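Long-range contacts in putative methylthioribose-1-phosphate isomerase (Archaeoglobus fulgidus, PDB 1T5O), which probably catalyses the interconversion of 5-methylthioribose 1-phosphate and 5-methylthioribulose 1-phosphate, an isomerisation used in methionine biosynthesis: residues A126-G137 / T161-V170; P260-F270 / N316-Y324. All coordinates share one frame; numbering follows the deposited sequence.

Overall arrangement
Contact 1 comes first. Helix 111-141 runs into its C-terminal half at 126-137, the chain passes through strand 149-152, and the loop 161-166 and first turn of helix 167-176 come back onto the helix, closing a loop of 23 residues. Contact 2 opens later: strand 261-264 leads into 266-270, and after the 45 residues that follow 270 the chain returns at 316 and pairs strand 319-322 parallel to it. The contacts neither nest nor cross. Their centres lie about 13 Å apart, and they meet where Met136 packs its CE on Ala265 and Pro266, and Arg132 and Lys135 touch Glu323. The helix is thus tied to helix 167-176 and to the seven-stranded sheet.

Contact 1 of 2, residues A126-G137 / T161-V170; sequences AEEDVERNRKMG and TVDWGTALGV
Asp129 and Asn133, one turn apart on helix 111-141, hold the backbone of the loop before helix 167-176. The Asp129 carboxylate points OD1 at the backbone of Val162, whose N-H runs almost straight (172°) to it at 2.9 Å. OD2 turns to Arg132 of the same helix in a salt bridge. Asn133 has its CG anti to the carbonyl carbon (chi1 -69°), which turns the amide to the loop. There ND2 donates to Asp163 O at 3.1 Å, the acceptor lying close to the plane of the amide; Gly165 N also donates to Asp163 O, so two N-H groups grip that oxygen.

Side-chain packing flanks these bonds. Val130 meets Val162 at about a right angle, CG2 on CG1 at 3.6 Å. Arg134 lays its CG over one face of Trp164, a CH-pi contact 4.2 Å from the centroid of the five-membered ring, while its guanidinium plane stands 82° to the indole. Trp164 NE1 is bound by Ser173 OG. Met136 and Thr166 run side by side in the same direction, SD 3.9 Å from CB. Beyond them Gly137 CA lies 4.0 Å from Val170 CA; a CB on Gly137 would run into Gly169 O and Trp164 NE1. A water lies between Asn133 O and Thr166 O.

Thr161, its OG1 hydrogen-bonded to Gly157 O, lies near Gly46, a predicted substrate-binding residue. The arrangement belongs to a beta-alpha unit of the Rossmann-like domain: strand 149-152, a long loop, then helix 167-176, with the loop held against helix 111-141, which precedes strand 149-152.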
loop_
_atom_site.group_PDB
_atom_site.type_symbol
_atom_site.label_atom_id
_atom_site.label_comp_id
_atom_site.label_asym_id
_atom_site.label_seq_id
_atom_site.Cartn_x
_atom_site.Cartn_y
_atom_site.Cartn_z
ATOM N N ALA A 126 29.746 17.021 4.476
ATOM C CA ALA A 126 28.357 17.439 4.257
ATOM C C ALA A 126 28.264 18.305 2.996
ATOM O O ALA A 126 27.333 18.170 2.213
ATOM C CB ALA A 126 27.822 18.209 5.471
ATOM N N GLU A 127 29.244 19.184 2.812
ATOM C CA GLU A 127 29.307 20.075 1.658
ATOM C C GLU A 127 29.469 19.269 0.365
ATOM O O GLU A 127 28.904 19.610 -0.682
ATOM C CB GLU A 127 30.508 21.010 1.810
ATOM C CG GLU A 127 30.760 21.901 0.627
ATOM C CD GLU A 127 29.668 22.935 0.445
ATOM O OE1 GLU A 127 28.793 23.055 1.335
ATOM O OE2 GLU A 127 29.690 23.631 -0.586
ATOM N N GLU A 128 30.294 18.229 0.433
ATOM C CA GLU A 128 30.510 17.375 -0.724
ATOM C C GLU A 128 29.234 16.624 -1.091
ATOM O O GLU A 128 28.979 16.395 -2.261
ATOM C CB GLU A 128 31.634 16.396 -0.446
ATOM C CG GLU A 128 32.965 17.099 -0.256
ATOM C CD GLU A 128 34.088 16.115 -0.011
ATOM O OE1 GLU A 128 33.837 15.069 0.625
ATOM O OE2 GLU A 128 35.219 16.404 -0.451
ATOM N N ASP A 129 28.429 16.236 -0.098
ATOM C CA ASP A 129 27.179 15.554 -0.427
ATOM C C ASP A 129 26.260 16.519 -1.177
ATOM O O ASP A 129 25.591 16.156 -2.157
ATOM C CB ASP A 129 26.448 15.058 0.815
ATOM C CG ASP A 129 25.125 14.386 0.455
ATOM O OD1 ASP A 129 24.060 14.792 0.998
ATOM O OD2 ASP A 129 25.161 13.453 -0.393
ATOM N N VAL A 130 26.207 17.762 -0.716
ATOM C CA VAL A 130 25.336 18.725 -1.390
ATOM C C VAL A 130 25.804 18.922 -2.837
ATOM O O VAL A 130 24.993 18.901 -3.772
ATOM C CB VAL A 130 25.317 20.084 -0.654
ATOM C CG1 VAL A 130 24.343 21.042 -1.335
ATOM C CG2 VAL A 130 24.903 19.871 0.811
ATOM N N GLU A 131 27.110 19.093 -3.018
ATOM C CA GLU A 131 27.666 19.303 -4.355
ATOM C C GLU A 131 27.400 18.103 -5.267
ATOM O O GLU A 131 27.033 18.280 -6.426
ATOM C CB GLU A 131 29.176 19.645 -4.268
ATOM C CG GLU A 131 30.084 18.630 -3.598
ATOM C CD GLU A 131 31.524 19.168 -3.343
ATOM O OE1 GLU A 131 32.507 18.385 -3.512
ATOM O OE2 GLU A 131 31.660 20.363 -2.968
ATOM N N ARG A 132 27.573 16.891 -4.735
ATOM C CA ARG A 132 27.301 15.647 -5.472
ATOM C C ARG A 132 25.846 15.569 -5.978
ATOM O O ARG A 132 25.588 15.155 -7.106
ATOM C CB ARG A 132 27.531 14.419 -4.572
ATOM C CG ARG A 132 28.895 13.795 -4.710
ATOM C CD ARG A 132 29.034 12.441 -3.977
ATOM N NE ARG A 132 29.218 12.575 -2.528
ATOM C CZ ARG A 132 28.246 12.409 -1.634
ATOM N NH1 ARG A 132 27.009 12.098 -2.033
ATOM N NH2 ARG A 132 28.501 12.555 -0.337
ATOM N N ASN A 133 24.908 15.941 -5.119
ATOM C CA ASN A 133 23.483 15.897 -5.464
ATOM C C ASN A 133 23.116 16.930 -6.508
ATOM O O ASN A 133 22.315 16.643 -7.388
ATOM C CB ASN A 133 22.620 16.081 -4.209
ATOM C CG ASN A 133 22.720 14.894 -3.285
ATOM O OD1 ASN A 133 23.019 13.798 -3.741
ATOM N ND2 ASN A 133 22.476 15.095 -1.987
ATOM N N ARG A 134 23.698 18.131 -6.417
ATOM C CA ARG A 134 23.435 19.180 -7.413
ATOM C C ARG A 134 24.026 18.771 -8.773
ATOM O O ARG A 134 23.428 19.003 -9.827
ATOM C CB ARG A 134 24.066 20.524 -7.004
ATOM C CG ARG A 134 23.432 21.255 -5.817
ATOM C CD ARG A 134 24.019 22.664 -5.825
ATOM N NE ARG A 134 24.013 23.378 -4.556
ATOM C CZ ARG A 134 25.102 23.936 -4.030
ATOM N NH1 ARG A 134 26.264 23.850 -4.662
ATOM N NH2 ARG A 134 25.036 24.570 -2.874
ATOM N N LYS A 135 25.218 18.179 -8.753
ATOM C CA LYS A 135 25.855 17.763 -10.011
ATOM C C LYS A 135 25.000 16.633 -10.638
ATOM O O LYS A 135 24.701 16.649 -11.841
ATOM C CB LYS A 135 27.287 17.279 -9.737
ATOM C CG LYS A 135 28.023 16.899 -10.996
ATOM C CD LYS A 135 29.525 16.783 -10.778
ATOM C CE LYS A 135 30.282 17.037 -12.086
ATOM N NZ LYS A 135 31.745 16.761 -11.905
ATOM N N MET A 136 24.619 15.663 -9.802
ATOM C CA MET A 136 23.768 14.537 -10.233
ATOM C C MET A 136 22.451 15.098 -10.783
ATOM O O MET A 136 21.924 14.643 -11.811
ATOM C CB MET A 136 23.459 13.625 -9.039
ATOM C CG MET A 136 22.518 12.483 -9.351
ATOM S SD MET A 136 22.027 11.649 -7.800
ATOM C CE MET A 136 23.511 11.115 -7.281
ATOM N N GLY A 137 21.923 16.089 -10.075
ATOM C CA GLY A 137 20.693 16.737 -10.477
ATOM C C GLY A 137 20.753 17.368 -11.867
ATOM O O GLY A 137 19.802 17.217 -12.658
ATOM N N THR A 161 19.169 13.329 2.394
ATOM C CA THR A 161 20.542 13.706 2.128
ATOM C C THR A 161 20.795 14.936 2.978
ATOM O O THR A 161 19.950 15.280 3.805
ATOM C CB THR A 161 20.745 14.005 0.631
ATOM O OG1 THR A 161 19.840 15.034 0.214
ATOM C CG2 THR A 161 20.482 12.755 -0.191
ATOM N N VAL A 162 21.940 15.592 2.807
ATOM C CA VAL A 162 22.215 16.816 3.575
ATOM C C VAL A 162 21.332 17.906 2.972
ATOM O O VAL A 162 20.723 18.714 3.696
ATOM C CB VAL A 162 23.703 17.228 3.493
ATOM C CG1 VAL A 162 23.891 18.614 4.073
ATOM C CG2 VAL A 162 24.563 16.230 4.274
ATOM N N ASP A 163 21.257 17.912 1.640
ATOM C CA ASP A 163 20.410 18.851 0.915
ATOM C C ASP A 163 20.237 18.453 -0.575
ATOM O O ASP A 163 20.999 17.642 -1.114
ATOM C CB ASP A 163 20.986 20.275 1.022
ATOM C CG ASP A 163 19.920 21.364 0.857
ATOM O OD1 ASP A 163 18.714 21.034 0.810
ATOM O OD2 ASP A 163 20.296 22.562 0.790
ATOM N N TRP A 164 19.225 19.041 -1.207
ATOM C CA TRP A 164 18.892 18.859 -2.626
ATOM C C TRP A 164 18.218 17.538 -2.983
ATOM O O TRP A 164 17.177 17.525 -3.648
ATOM C CB TRP A 164 20.138 19.046 -3.502
ATOM C CG TRP A 164 19.781 19.484 -4.906
ATOM C CD1 TRP A 164 19.860 18.738 -6.056
ATOM C CD2 TRP A 164 19.292 20.780 -5.302
ATOM N NE1 TRP A 164 19.454 19.491 -7.135
ATOM C CE2 TRP A 164 19.103 20.747 -6.695
ATOM C CE3 TRP A 164 19.002 21.968 -4.602
ATOM C CZ2 TRP A 164 18.637 21.861 -7.413
ATOM C CZ3 TRP A 164 18.536 23.074 -5.314
ATOM C CH2 TRP A 164 18.361 23.009 -6.706
ATOM N N GLY A 165 18.826 16.442 -2.543
ATOM C CA GLY A 165 18.287 15.120 -2.798
ATOM C C GLY A 165 18.862 14.403 -4.012
ATOM O O GLY A 165 19.598 14.985 -4.800
ATOM N N THR A 166 18.525 13.127 -4.170
ATOM C CA THR A 166 19.006 12.393 -5.341
ATOM C C THR A 166 17.889 12.405 -6.395
ATOM O O THR A 166 17.922 13.229 -7.293
ATOM C CB THR A 166 19.394 10.958 -4.967
ATOM O OG1 THR A 166 18.299 10.337 -4.283
ATOM C CG2 THR A 166 20.610 10.974 -4.053
ATOM N N ALA A 167 16.891 11.528 -6.284
ATOM C CA ALA A 167 15.790 11.525 -7.270
ATOM C C ALA A 167 15.003 12.855 -7.311
ATOM O O ALA A 167 14.665 13.363 -8.386
ATOM C CB ALA A 167 14.820 10.341 -6.984
ATOM N N LEU A 168 14.696 13.399 -6.139
ATOM C CA LEU A 168 13.978 14.669 -6.046
ATOM C C LEU A 168 14.951 15.830 -6.347
ATOM O O LEU A 168 14.525 16.952 -6.642
ATOM C CB LEU A 168 13.323 14.817 -4.646
ATOM C CG LEU A 168 12.296 13.694 -4.327
ATOM C CD1 LEU A 168 11.553 14.025 -3.014
ATOM C CD2 LEU A 168 11.259 13.568 -5.492
ATOM N N GLY A 169 16.254 15.545 -6.272
ATOM C CA GLY A 169 17.251 16.550 -6.602
ATOM C C GLY A 169 17.206 16.763 -8.117
ATOM O O GLY A 169 17.462 17.871 -8.615
ATOM N N VAL A 170 16.878 15.703 -8.854
ATOM C CA VAL A 170 16.769 15.783 -10.323
ATOM C C VAL A 170 15.554 16.639 -10.681
ATOM O O VAL A 170 15.574 17.421 -11.642
ATOM C CB VAL A 170 16.600 14.376 -10.944
ATOM C CG1 VAL A 170 16.185 14.487 -12.421
ATOM C CG2 VAL A 170 17.928 13.587 -10.823
HETATM O O HOH W 1 20.046 14.911 -7.894
#

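Contact 2 of 2, residues P260-F270 / N316-Y324; sequences PFYVAAPKATF and NVTALITEY
Strands 261-264 and 319-322 are parallel neighbours in the mixed sheet of the Rossmann-like domain. Val263 O takes the N-H of Ile321 at 2.8 Å, and Ile321 O that of Ala265 at 2.9 Å; between Val263 N and Ala319 O the bond is weak. Thr318, just before strand 319-322, grips Phe261 twice: its N donates to Phe261 O, and its OG1, set beside its own backbone N (chi1 -51°), accepts from Phe261 N at 2.9 Å.

On one face of the sheet the Tyr262 ring brings CE1 to 3.7 Å from Ala319 CB and has Ala319 O at its edge, and Ile321 CD1 touches Tyr262 CB; Met136 and Leu143 cover this side. On the other, Leu320 CD2 packs on Val263 CB, and its CD1 meets the edge of Phe270 at CE2, 3.7 Å away.

Past the strands the bent Glu323 side chain presents the syn lone pair of OE1 to Lys267 N at 2.9 Å, with a weak second bond to OE2, while a water joins OE2 to Ala268 N. The extended Lys267 crosses Tyr324, CD 3.5 Å from CE2, and its NZ binds Leu339 O. With an alanine at Glu323, Lys267 N would probably lose both carboxylate oxygens and the water a mate. Where the ladder ends, the Glu323 carboxylate thus accepts from Lys267 N, at the start of the 3-10 turn 267-269.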
loop_
_atom_site.group_PDB
_atom_site.type_symbol
_atom_site.label_atom_id
_atom_site.label_comp_id
_atom_site.label_asym_id
_atom_site.label_seq_id
_atom_site.Cartn_x
_atom_site.Cartn_y
_atom_site.Cartn_z
ATOM N N PRO A 260 9.826 5.538 -19.098
ATOM C CA PRO A 260 11.226 5.584 -18.643
ATOM C C PRO A 260 11.318 5.465 -17.127
ATOM O O PRO A 260 10.580 6.145 -16.407
ATOM C CB PRO A 260 11.729 6.945 -19.171
ATOM C CG PRO A 260 10.896 7.122 -20.473
ATOM C CD PRO A 260 9.516 6.633 -20.041
ATOM N N PHE A 261 12.198 4.573 -16.654
ATOM C CA PHE A 261 12.380 4.343 -15.216
ATOM C C PHE A 261 13.842 4.668 -14.869
ATOM O O PHE A 261 14.780 3.997 -15.312
ATOM C CB PHE A 261 12.041 2.874 -14.882
ATOM C CG PHE A 261 12.079 2.554 -13.408
ATOM C CD1 PHE A 261 10.910 2.589 -12.639
ATOM C CD2 PHE A 261 13.279 2.156 -12.800
ATOM C CE1 PHE A 261 10.923 2.227 -11.296
ATOM C CE2 PHE A 261 13.301 1.791 -11.447
ATOM C CZ PHE A 261 12.129 1.825 -10.696
ATOM N N TYR A 262 14.032 5.724 -14.098
ATOM C CA TYR A 262 15.378 6.151 -13.736
ATOM C C TYR A 262 15.699 5.939 -12.270
ATOM O O TYR A 262 14.826 6.063 -11.414
ATOM C CB TYR A 262 15.551 7.648 -14.070
ATOM C CG TYR A 262 15.380 7.948 -15.535
ATOM C CD1 TYR A 262 16.232 7.372 -16.485
ATOM C CD2 TYR A 262 14.352 8.802 -15.979
ATOM C CE1 TYR A 262 16.068 7.637 -17.825
ATOM C CE2 TYR A 262 14.172 9.076 -17.343
ATOM C CZ TYR A 262 15.031 8.495 -18.252
ATOM O OH TYR A 262 14.899 8.772 -19.580
ATOM N N VAL A 263 16.954 5.605 -11.993
ATOM C CA VAL A 263 17.404 5.442 -10.618
ATOM C C VAL A 263 18.518 6.485 -10.409
ATOM O O VAL A 263 19.526 6.500 -11.125
ATOM C CB VAL A 263 17.983 4.023 -10.342
ATOM C CG1 VAL A 263 18.550 4.005 -8.945
ATOM C CG2 VAL A 263 16.878 2.947 -10.482
ATOM N N ALA A 264 18.320 7.371 -9.451
ATOM C CA ALA A 264 19.315 8.403 -9.182
ATOM C C ALA A 264 20.134 7.968 -7.965
ATOM O O ALA A 264 19.580 7.776 -6.882
ATOM C CB ALA A 264 18.604 9.756 -8.899
ATOM N N ALA A 265 21.443 7.798 -8.136
ATOM C CA ALA A 265 22.291 7.401 -6.994
ATOM C C ALA A 265 23.732 7.719 -7.268
ATOM O O ALA A 265 24.196 7.528 -8.379
ATOM C CB ALA A 265 22.163 5.908 -6.707
ATOM N N PRO A 266 24.472 8.168 -6.237
ATOM C CA PRO A 266 25.888 8.499 -6.413
ATOM C C PRO A 266 26.753 7.259 -6.514
ATOM O O PRO A 266 26.325 6.157 -6.187
ATOM C CB PRO A 266 26.216 9.336 -5.173
ATOM C CG PRO A 266 25.393 8.688 -4.121
ATOM C CD PRO A 266 24.049 8.396 -4.838
ATOM N N LYS A 267 27.980 7.457 -6.993
ATOM C CA LYS A 267 28.937 6.368 -7.165
ATOM C C LYS A 267 29.050 5.495 -5.919
ATOM O O LYS A 267 29.110 4.263 -6.011
ATOM C CB LYS A 267 30.327 6.944 -7.524
ATOM C CG LYS A 267 31.445 5.890 -7.659
ATOM C CD LYS A 267 32.739 6.536 -8.210
ATOM C CE LYS A 267 33.872 5.530 -8.268
ATOM N NZ LYS A 267 35.076 6.149 -8.900
ATOM N N ALA A 268 29.053 6.128 -4.754
ATOM C CA ALA A 268 29.205 5.410 -3.490
ATOM C C ALA A 268 28.087 4.396 -3.184
ATOM O O ALA A 268 28.253 3.528 -2.333
ATOM C CB ALA A 268 29.341 6.403 -2.331
ATOM N N THR A 269 26.965 4.491 -3.884
ATOM C CA THR A 269 25.868 3.551 -3.648
ATOM C C THR A 269 26.059 2.251 -4.456
ATOM O O THR A 269 25.398 1.232 -4.205
ATOM C CB THR A 269 24.538 4.248 -3.976
ATOM O OG1 THR A 269 24.364 5.321 -3.043
ATOM C CG2 THR A 269 23.353 3.313 -3.856
ATOM N N PHE A 270 26.981 2.279 -5.416
ATOM C CA PHE A 270 27.252 1.094 -6.204
ATOM C C PHE A 270 28.124 0.135 -5.371
ATOM O O PHE A 270 28.952 0.581 -4.594
ATOM C CB PHE A 270 27.973 1.453 -7.501
ATOM C CG PHE A 270 27.095 2.173 -8.500
ATOM C CD1 PHE A 270 26.628 3.476 -8.238
ATOM C CD2 PHE A 270 26.727 1.549 -9.684
ATOM C CE1 PHE A 270 25.795 4.148 -9.168
ATOM C CE2 PHE A 270 25.906 2.209 -10.611
ATOM C CZ PHE A 270 25.443 3.500 -10.359
ATOM N N ASN A 316 14.989 -3.438 -16.142
ATOM C CA ASN A 316 13.847 -2.533 -15.968
ATOM C C ASN A 316 14.296 -1.098 -15.657
ATOM O O ASN A 316 13.485 -0.266 -15.250
ATOM C CB ASN A 316 12.953 -3.007 -14.813
ATOM C CG ASN A 316 12.193 -4.289 -15.128
ATOM O OD1 ASN A 316 12.467 -4.958 -16.121
ATOM N ND2 ASN A 316 11.237 -4.648 -14.252
ATOM N N VAL A 317 15.588 -0.820 -15.808
ATOM C CA VAL A 317 16.111 0.526 -15.541
ATOM C C VAL A 317 16.580 1.139 -16.865
ATOM O O VAL A 317 17.474 0.597 -17.535
ATOM C CB VAL A 317 17.285 0.461 -14.552
ATOM C CG1 VAL A 317 17.877 1.865 -14.336
ATOM C CG2 VAL A 317 16.786 -0.147 -13.211
ATOM N N THR A 318 15.957 2.249 -17.242
ATOM C CA THR A 318 16.266 2.945 -18.496
ATOM C C THR A 318 17.653 3.583 -18.442
ATOM O O THR A 318 18.393 3.585 -19.431
ATOM C CB THR A 318 15.206 4.049 -18.774
ATOM O OG1 THR A 318 13.890 3.475 -18.674
ATOM C CG2 THR A 318 15.404 4.657 -20.185
ATOM N N ALA A 319 17.998 4.137 -17.281
ATOM C CA ALA A 319 19.309 4.734 -17.110
ATOM C C ALA A 319 19.546 5.019 -15.640
ATOM O O ALA A 319 18.596 5.185 -14.869
ATOM C CB ALA A 319 19.410 6.063 -17.939
ATOM N N LEU A 320 20.822 5.086 -15.266
ATOM C CA LEU A 320 21.231 5.411 -13.913
ATOM C C LEU A 320 21.705 6.880 -13.971
ATOM O O LEU A 320 22.433 7.264 -14.873
ATOM C CB LEU A 320 22.387 4.483 -13.480
ATOM C CG LEU A 320 22.085 2.980 -13.521
ATOM C CD1 LEU A 320 23.357 2.172 -13.305
ATOM C CD2 LEU A 320 21.034 2.628 -12.460
ATOM N N ILE A 321 21.262 7.699 -13.022
ATOM C CA ILE A 321 21.664 9.091 -12.965
ATOM C C ILE A 321 22.617 9.227 -11.783
ATOM O O ILE A 321 22.194 9.089 -10.641
ATOM C CB ILE A 321 20.455 10.023 -12.718
ATOM C CG1 ILE A 321 19.394 9.825 -13.805
ATOM C CG2 ILE A 321 20.931 11.477 -12.719
ATOM C CD1 ILE A 321 18.060 10.526 -13.481
ATOM N N THR A 322 23.881 9.529 -12.058
ATOM C CA THR A 322 24.905 9.646 -11.004
ATOM C C THR A 322 25.604 11.014 -11.069
ATOM O O THR A 322 25.332 11.792 -11.977
ATOM C CB THR A 322 25.981 8.528 -11.184
ATOM O OG1 THR A 322 26.887 8.881 -12.245
ATOM C CG2 THR A 322 25.297 7.180 -11.520
ATOM N N GLU A 323 26.500 11.309 -10.124
ATOM C CA GLU A 323 27.204 12.597 -10.147
ATOM C C GLU A 323 28.321 12.565 -11.194
ATOM O O GLU A 323 28.998 13.573 -11.447
ATOM C CB GLU A 323 27.786 12.947 -8.767
ATOM C CG GLU A 323 29.064 12.191 -8.360
ATOM C CD GLU A 323 28.763 10.857 -7.698
ATOM O OE1 GLU A 323 27.871 10.125 -8.186
ATOM O OE2 GLU A 323 29.441 10.535 -6.695
ATOM N N TYR A 324 28.508 11.399 -11.800
ATOM C CA TYR A 324 29.516 11.210 -12.838
ATOM C C TYR A 324 28.852 11.254 -14.209
ATOM O O TYR A 324 29.528 11.190 -15.244
ATOM C CB TYR A 324 30.217 9.858 -12.664
ATOM C CG TYR A 324 31.260 9.848 -11.578
ATOM C CD1 TYR A 324 32.616 9.915 -11.898
ATOM C CD2 TYR A 324 30.896 9.767 -10.232
ATOM C CE1 TYR A 324 33.600 9.890 -10.895
ATOM C CE2 TYR A 324 31.859 9.754 -9.223
ATOM C CZ TYR A 324 33.215 9.813 -9.561
ATOM O OH TYR A 324 34.185 9.793 -8.576
HETATM O O HOH W 2 29.522 9.008 -4.435
#